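Local structure of malonyl CoA-acyl carrier protein transacylase (Clostridium perfringens, 3PTW) at residues K3-A9 / V267-I273; H85-S91 / G224-N229. The protein probably transfers the malonyl group of malonyl-CoA to acyl carrier protein, supplying the two-carbon donor for fatty acid synthesis. All blocks are in the same frame, centred on the assembly; numbering follows the deposited sequence.

Contact 1 of 2, residues K3-A9 / V267-I273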
loop_
_atom_site.group_PDB
_atom_site.type_symbol
_atom_site.label_atom_id
_atom_site.label_comp_id
_atom_site.label_asym_id
_atom_site.label_seq_id
_atom_site.Cartn_x
_atom_site.Cartn_y
_atom_site.Cartn_z
ATOM N N LYS A 3 -20.701 -5.006 5.238
ATOM C CA LYS A 3 -19.905 -4.545 6.403
ATOM C C LYS A 3 -18.421 -4.145 6.195
ATOM O O LYS A 3 -18.157 -3.100 5.612
ATOM C CB LYS A 3 -20.064 -5.506 7.594
ATOM C CG LYS A 3 -21.438 -5.516 8.254
ATOM C CD LYS A 3 -21.554 -4.467 9.368
ATOM C CE LYS A 3 -22.237 -3.197 8.879
ATOM N NZ LYS A 3 -23.656 -3.463 8.475
ATOM N N LEU A 4 -17.477 -4.968 6.660
ATOM C CA LEU A 4 -16.078 -4.531 6.850
ATOM C C LEU A 4 -15.121 -4.758 5.686
ATOM O O LEU A 4 -15.050 -5.859 5.138
ATOM C CB LEU A 4 -15.452 -5.175 8.096
ATOM C CG LEU A 4 -16.248 -5.440 9.380
ATOM C CD1 LEU A 4 -15.287 -5.991 10.422
ATOM C CD2 LEU A 4 -16.982 -4.211 9.915
ATOM N N GLY A 5 -14.359 -3.716 5.351
ATOM C CA GLY A 5 -13.249 -3.813 4.390
ATOM C C GLY A 5 -11.903 -3.501 5.040
ATOM O O GLY A 5 -11.790 -2.537 5.794
ATOM N N PHE A 6 -10.879 -4.313 4.764
ATOM C CA PHE A 6 -9.540 -4.102 5.357
ATOM C C PHE A 6 -8.649 -3.293 4.408
ATOM O O PHE A 6 -8.633 -3.536 3.197
ATOM C CB PHE A 6 -8.832 -5.430 5.661
ATOM C CG PHE A 6 -9.355 -6.170 6.878
ATOM C CD1 PHE A 6 -10.139 -5.545 7.831
ATOM C CD2 PHE A 6 -8.997 -7.499 7.082
ATOM C CE1 PHE A 6 -10.597 -6.250 8.958
ATOM C CE2 PHE A 6 -9.444 -8.210 8.211
ATOM C CZ PHE A 6 -10.238 -7.584 9.142
ATOM N N LEU A 7 -7.906 -2.348 4.966
ATOM C CA LEU A 7 -6.938 -1.573 4.192
ATOM C C LEU A 7 -5.588 -1.771 4.857
ATOM O O LEU A 7 -5.457 -1.606 6.076
ATOM C CB LEU A 7 -7.296 -0.077 4.169
ATOM C CG LEU A 7 -8.681 0.342 3.662
ATOM C CD1 LEU A 7 -8.889 1.825 3.870
ATOM C CD2 LEU A 7 -8.928 -0.042 2.207
ATOM N N PHE A 8 -4.593 -2.152 4.075
ATOM C CA PHE A 8 -3.282 -2.417 4.662
ATOM C C PHE A 8 -2.302 -1.317 4.333
ATOM O O PHE A 8 -2.155 -0.939 3.161
ATOM C CB PHE A 8 -2.764 -3.787 4.234
ATOM C CG PHE A 8 -3.648 -4.916 4.683
ATOM C CD1 PHE A 8 -3.580 -5.383 6.005
ATOM C CD2 PHE A 8 -4.571 -5.483 3.807
ATOM C CE1 PHE A 8 -4.404 -6.404 6.440
ATOM C CE2 PHE A 8 -5.414 -6.516 4.230
ATOM C CZ PHE A 8 -5.332 -6.981 5.556
ATOM N N ALA A 9 -1.645 -0.818 5.381
ATOM C CA ALA A 9 -0.653 0.266 5.285
ATOM C C ALA A 9 0.497 -0.059 4.358
ATOM O O ALA A 9 0.833 -1.234 4.157
ATOM C CB ALA A 9 -0.117 0.600 6.651
ATOM N N VAL A 267 -19.083 -2.457 1.315
ATOM C CA VAL A 267 -18.362 -2.115 2.545
ATOM C C VAL A 267 -18.832 -0.746 3.034
ATOM O O VAL A 267 -18.905 0.210 2.264
ATOM C CB VAL A 267 -16.789 -2.221 2.445
ATOM C CG1 VAL A 267 -16.277 -1.521 1.253
ATOM C CG2 VAL A 267 -16.114 -1.627 3.662
ATOM N N ASP A 268 -19.182 -0.679 4.309
ATOM C CA ASP A 268 -19.582 0.568 4.930
ATOM C C ASP A 268 -18.651 0.906 6.097
ATOM O O ASP A 268 -18.777 1.968 6.708
ATOM C CB ASP A 268 -21.053 0.499 5.379
ATOM C CG ASP A 268 -21.305 -0.571 6.429
ATOM O OD1 ASP A 268 -20.348 -1.242 6.872
ATOM O OD2 ASP A 268 -22.478 -0.740 6.823
ATOM N N THR A 269 -17.706 0.006 6.375
ATOM C CA THR A 269 -16.765 0.174 7.479
ATOM C C THR A 269 -15.350 -0.228 7.043
ATOM O O THR A 269 -15.092 -1.380 6.720
ATOM C CB THR A 269 -17.207 -0.631 8.725
ATOM O OG1 THR A 269 -18.618 -0.470 8.928
ATOM C CG2 THR A 269 -16.462 -0.176 9.979
ATOM N N PHE A 270 -14.453 0.750 7.002
ATOM C CA PHE A 270 -13.068 0.526 6.614
ATOM C C PHE A 270 -12.175 0.502 7.835
ATOM O O PHE A 270 -12.248 1.382 8.692
ATOM C CB PHE A 270 -12.593 1.604 5.649
ATOM C CG PHE A 270 -13.223 1.517 4.300
ATOM C CD1 PHE A 270 -12.652 0.734 3.301
ATOM C CD2 PHE A 270 -14.397 2.204 4.023
ATOM C CE1 PHE A 270 -13.232 0.657 2.034
ATOM C CE2 PHE A 270 -14.989 2.130 2.751
ATOM C CZ PHE A 270 -14.401 1.359 1.762
ATOM N N ILE A 271 -11.356 -0.535 7.916
ATOM C CA ILE A 271 -10.368 -0.654 8.974
ATOM C C ILE A 271 -8.992 -0.642 8.324
ATOM O O ILE A 271 -8.627 -1.604 7.639
ATOM C CB ILE A 271 -10.504 -1.970 9.767
ATOM C CG1 ILE A 271 -11.975 -2.292 10.077
ATOM C CG2 ILE A 271 -9.582 -1.944 11.000
ATOM C CD1 ILE A 271 -12.516 -1.730 11.368
ATOM N N GLU A 272 -8.246 0.443 8.543
ATOM C CA GLU A 272 -6.851 0.527 8.133
ATOM C C GLU A 272 -5.999 -0.270 9.118
ATOM O O GLU A 272 -6.079 -0.068 10.313
ATOM C CB GLU A 272 -6.395 1.985 8.061
ATOM C CG GLU A 272 -4.910 2.198 7.769
ATOM C CD GLU A 272 -4.622 3.613 7.279
ATOM O OE1 GLU A 272 -5.370 4.535 7.676
ATOM O OE2 GLU A 272 -3.648 3.813 6.497
ATOM N N ILE A 273 -5.206 -1.194 8.598
ATOM C CA ILE A 273 -4.416 -2.090 9.432
ATOM C C ILE A 273 -2.940 -1.913 9.134
ATOM O O ILE A 273 -2.504 -2.064 7.989
ATOM C CB ILE A 273 -4.840 -3.556 9.227
ATOM C CG1 ILE A 273 -6.277 -3.760 9.735
ATOM C CG2 ILE A 273 -3.841 -4.522 9.903
ATOM C CD1 ILE A 273 -6.903 -5.089 9.320
#

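Contact 2 of 2, residues H85-S91 / G224-N229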
loop_
_atom_site.group_PDB
_atom_site.type_symbol
_atom_site.label_atom_id
_atom_site.label_comp_id
_atom_site.label_asym_id
_atom_site.label_seq_id
_atom_site.Cartn_x
_atom_site.Cartn_y
_atom_site.Cartn_z
ATOM N N HIS A 85 -13.740 -10.114 4.231
ATOM C CA HIS A 85 -13.324 -10.778 3.002
ATOM C C HIS A 85 -13.274 -9.814 1.814
ATOM O O HIS A 85 -13.391 -10.234 0.653
ATOM C CB HIS A 85 -14.236 -11.963 2.707
ATOM C CG HIS A 85 -15.680 -11.595 2.551
ATOM N ND1 HIS A 85 -16.567 -11.590 3.609
ATOM C CD2 HIS A 85 -16.396 -11.249 1.457
ATOM C CE1 HIS A 85 -17.764 -11.245 3.174
ATOM N NE2 HIS A 85 -17.689 -11.034 1.871
ATOM N N ILE A 86 -13.122 -8.521 2.108
ATOM C CA ILE A 86 -12.866 -7.507 1.075
ATOM C C ILE A 86 -11.746 -6.583 1.539
ATOM O O ILE A 86 -11.890 -5.877 2.541
ATOM C CB ILE A 86 -14.128 -6.658 0.706
ATOM C CG1 ILE A 86 -15.394 -7.528 0.625
ATOM C CG2 ILE A 86 -13.890 -5.912 -0.609
ATOM C CD1 ILE A 86 -16.733 -6.735 0.561
ATOM N N SER A 87 -10.623 -6.601 0.827
ATOM C CA SER A 87 -9.456 -5.823 1.239
ATOM C C SER A 87 -8.660 -5.246 0.078
ATOM O O SER A 87 -8.841 -5.631 -1.076
ATOM C CB SER A 87 -8.549 -6.638 2.171
ATOM O OG SER A 87 -7.944 -7.735 1.514
ATOM N N CYS A 88 -7.797 -4.288 0.395
ATOM C CA CYS A 88 -6.828 -3.789 -0.567
ATOM C C CYS A 88 -5.781 -2.999 0.161
ATOM O O CYS A 88 -5.873 -2.826 1.385
ATOM C CB CYS A 88 -7.494 -2.952 -1.668
ATOM S SG CYS A 88 -7.801 -1.246 -1.303
ATOM N N GLY A 89 -4.785 -2.553 -0.600
ATOM C CA GLY A 89 -3.709 -1.709 -0.115
ATOM C C GLY A 89 -3.376 -0.630 -1.137
ATOM O O GLY A 89 -4.098 -0.443 -2.131
ATOM N N LEU A 90 -2.280 0.085 -0.894
ATOM C CA LEU A 90 -1.851 1.159 -1.789
ATOM C C LEU A 90 -0.394 0.874 -2.087
ATOM O O LEU A 90 0.489 1.170 -1.261
ATOM C CB LEU A 90 -2.047 2.526 -1.107
ATOM C CG LEU A 90 -1.708 3.929 -1.672
ATOM C CD1 LEU A 90 -0.665 3.986 -2.783
ATOM C CD2 LEU A 90 -2.904 4.662 -2.108
ATOM N N SER A 91 -0.167 0.266 -3.259
ATOM C CA SER A 91 1.121 -0.316 -3.651
ATOM C C SER A 91 1.485 -1.513 -2.749
ATOM O O SER A 91 0.995 -2.624 -2.983
ATOM C CB SER A 91 2.239 0.747 -3.747
ATOM O OG SER A 91 3.479 0.167 -4.131
ATOM N N GLY A 224 -11.977 -14.661 -0.634
ATOM C CA GLY A 224 -12.552 -13.328 -0.605
ATOM C C GLY A 224 -12.116 -12.450 -1.760
ATOM O O GLY A 224 -11.726 -12.932 -2.835
ATOM N N ILE A 225 -12.198 -11.147 -1.539
ATOM C CA ILE A 225 -12.036 -10.177 -2.614
ATOM C C ILE A 225 -10.853 -9.298 -2.287
ATOM O O ILE A 225 -10.759 -8.754 -1.184
ATOM C CB ILE A 225 -13.309 -9.321 -2.802
ATOM C CG1 ILE A 225 -14.464 -10.188 -3.317
ATOM C CG2 ILE A 225 -13.054 -8.152 -3.767
ATOM C CD1 ILE A 225 -15.842 -9.522 -3.214
ATOM N N VAL A 226 -9.931 -9.198 -3.239
ATOM C CA VAL A 226 -8.795 -8.304 -3.115
ATOM C C VAL A 226 -8.876 -7.373 -4.306
ATOM O O VAL A 226 -9.102 -7.834 -5.440
ATOM C CB VAL A 226 -7.453 -9.075 -3.113
ATOM C CG1 VAL A 226 -6.276 -8.110 -3.111
ATOM C CG2 VAL A 226 -7.386 -10.004 -1.927
ATOM N N MET A 227 -8.739 -6.073 -4.048
ATOM C CA MET A 227 -8.735 -5.078 -5.119
ATOM C C MET A 227 -7.340 -4.938 -5.716
ATOM O O MET A 227 -6.321 -4.888 -4.990
ATOM C CB MET A 227 -9.251 -3.709 -4.639
ATOM C CG MET A 227 -10.664 -3.719 -4.087
ATOM S SD MET A 227 -11.857 -4.305 -5.314
ATOM C CE MET A 227 -13.386 -4.388 -4.408
ATOM N N SER A 228 -7.295 -4.896 -7.044
ATOM C CA SER A 228 -6.042 -4.680 -7.746
ATOM C C SER A 228 -5.815 -3.196 -7.983
ATOM O O SER A 228 -6.687 -2.518 -8.540
ATOM C CB SER A 228 -6.015 -5.448 -9.070
ATOM O OG SER A 228 -5.088 -4.859 -9.994
ATOM N N ASN A 229 -4.644 -2.711 -7.554
ATOM C CA ASN A 229 -4.190 -1.341 -7.804
ATOM C C ASN A 229 -4.079 -1.054 -9.308
ATOM O O ASN A 229 -4.367 0.062 -9.762
ATOM C CB ASN A 229 -2.808 -1.057 -7.144
ATOM C CG ASN A 229 -2.850 -0.933 -5.600
ATOM O OD1 ASN A 229 -1.801 -1.017 -4.949
ATOM N ND2 ASN A 229 -4.025 -0.711 -5.023
HETATM O O HOH W 1 -10.031 -9.656 1.267
HETATM O O HOH W 2 -4.614 -3.688 -3.405
#

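Contact 1 of 2, residues K3-A9 / V267-I273
V267 and D268 meet K3 where two parallel strands, 4-8 and 269-273, come together in the central sheet of the acyltransferase alpha/beta core. V267 packs CG2 against K3 O and G5 N, 3.2 Å from each. With CG1 between N and the carbonyl carbon (chi1 49°), CG2 is anti to the backbone N of V267, and CG2 also lies over the centre of one face of the F270 ring. D268 N and T269 N both bond to K3 O, the first in the carbonyl plane, the second from well above it. The D268 carboxylate also forms a salt bridge through OD2 with K3 NZ at 3.4 Å, at the accessible end of the ladder, while its OD1 is met from above the carboxylate plane by T269 OG1. T269 then lies alongside L4, whose CD2 touches T269 CB, and T269 O receives G5 N in a nearly straight bond. F270, on the other face of the sheet, rests CD1 against both methyls of L7; its backbone is paired with G5, which brings no side chain of its own. I271 N bonds to G5 O and I271 O accepts from L7 N, continuing the ladder. E272 turns its extended side chain (chi1 174°) to the L7 face, and its carboxylate is taken up by the backbone N atoms of L279 and S280 at the start of helix 278-286. I273 closes the row between two phenylalanines: its N bonds to L7 O, its O takes A9 N at 3.0 Å, and CB and CG2 touch CD1 and CE1 of F8. Its far end, CD1, sits over one face of F6 in a CH-pi contact, 3.6 Å from the ring centroid and 14° off the normal.

Contact 2 of 2, residues H85-S91 / G224-N229
This is a parallel pairing of neighbouring strands, 86-89 and 225-228, in the central sheet of the acyltransferase fold, extended beyond the ladder by an asparagine side chain. I225 N bonds to H85 O, S87 N to I225 O and M227 N to S87 O, a regular run. Within the ladder water 1 links S87 OG to I225 O. Beyond it the backbones are bridged by water 2, which accepts from G89 N and donates to M227 O. N229 then spans the gap with both ends of its amide: ND2, with G89 O exactly in the amide plane, makes a nearly straight 2.9 Å bond, and OD1 receives S91 N at 2.7 Å. These two bonds fix the rotation of the amide, and D258 adds a second partner for ND2. The bonds to G89 O and S91 N tie N229 to the turn in which G89 and S91 fit a GxSxG nucleophile elbow, consistent with S91 being the acyl-accepting serine as in relatives; its OG is hydrogen-bonded to R116 NH2. C88 CB packs on M227 CB at 3.5 Å, while I86 CG2 meets the methyls I225 CG2 and M227 CE. Helix 255-264 receives C88 and M227 through M262, helix 93-100 backs S87 and V226, and strand 4-8 adjoins strand 86-89.

In the fold
Contacts 1 and 2 are two pairings within one mixed sheet, their centres about 10 Å apart. Strands 4-8 and 86-89 are neighbours, so the order 225-228, 86-89, 4-8, 269-273 runs through both. F6 and F8 form the seam: F6 N probably bonds to I86 O at 2.9 Å and F6 O to C88 N, F8 shares a backbone hydrogen bond with C88, and F8 CE2 packs on S87 CB. Along the chain contact 2 is nested inside the loop closed by contact 1: the chain returns late, with strand 269-273, to lie beside its first strand. Helix 255-264 touches side chains of both. The consequence is a continuous parallel core from which the probable nucleophile turn after strand 86-89 emerges.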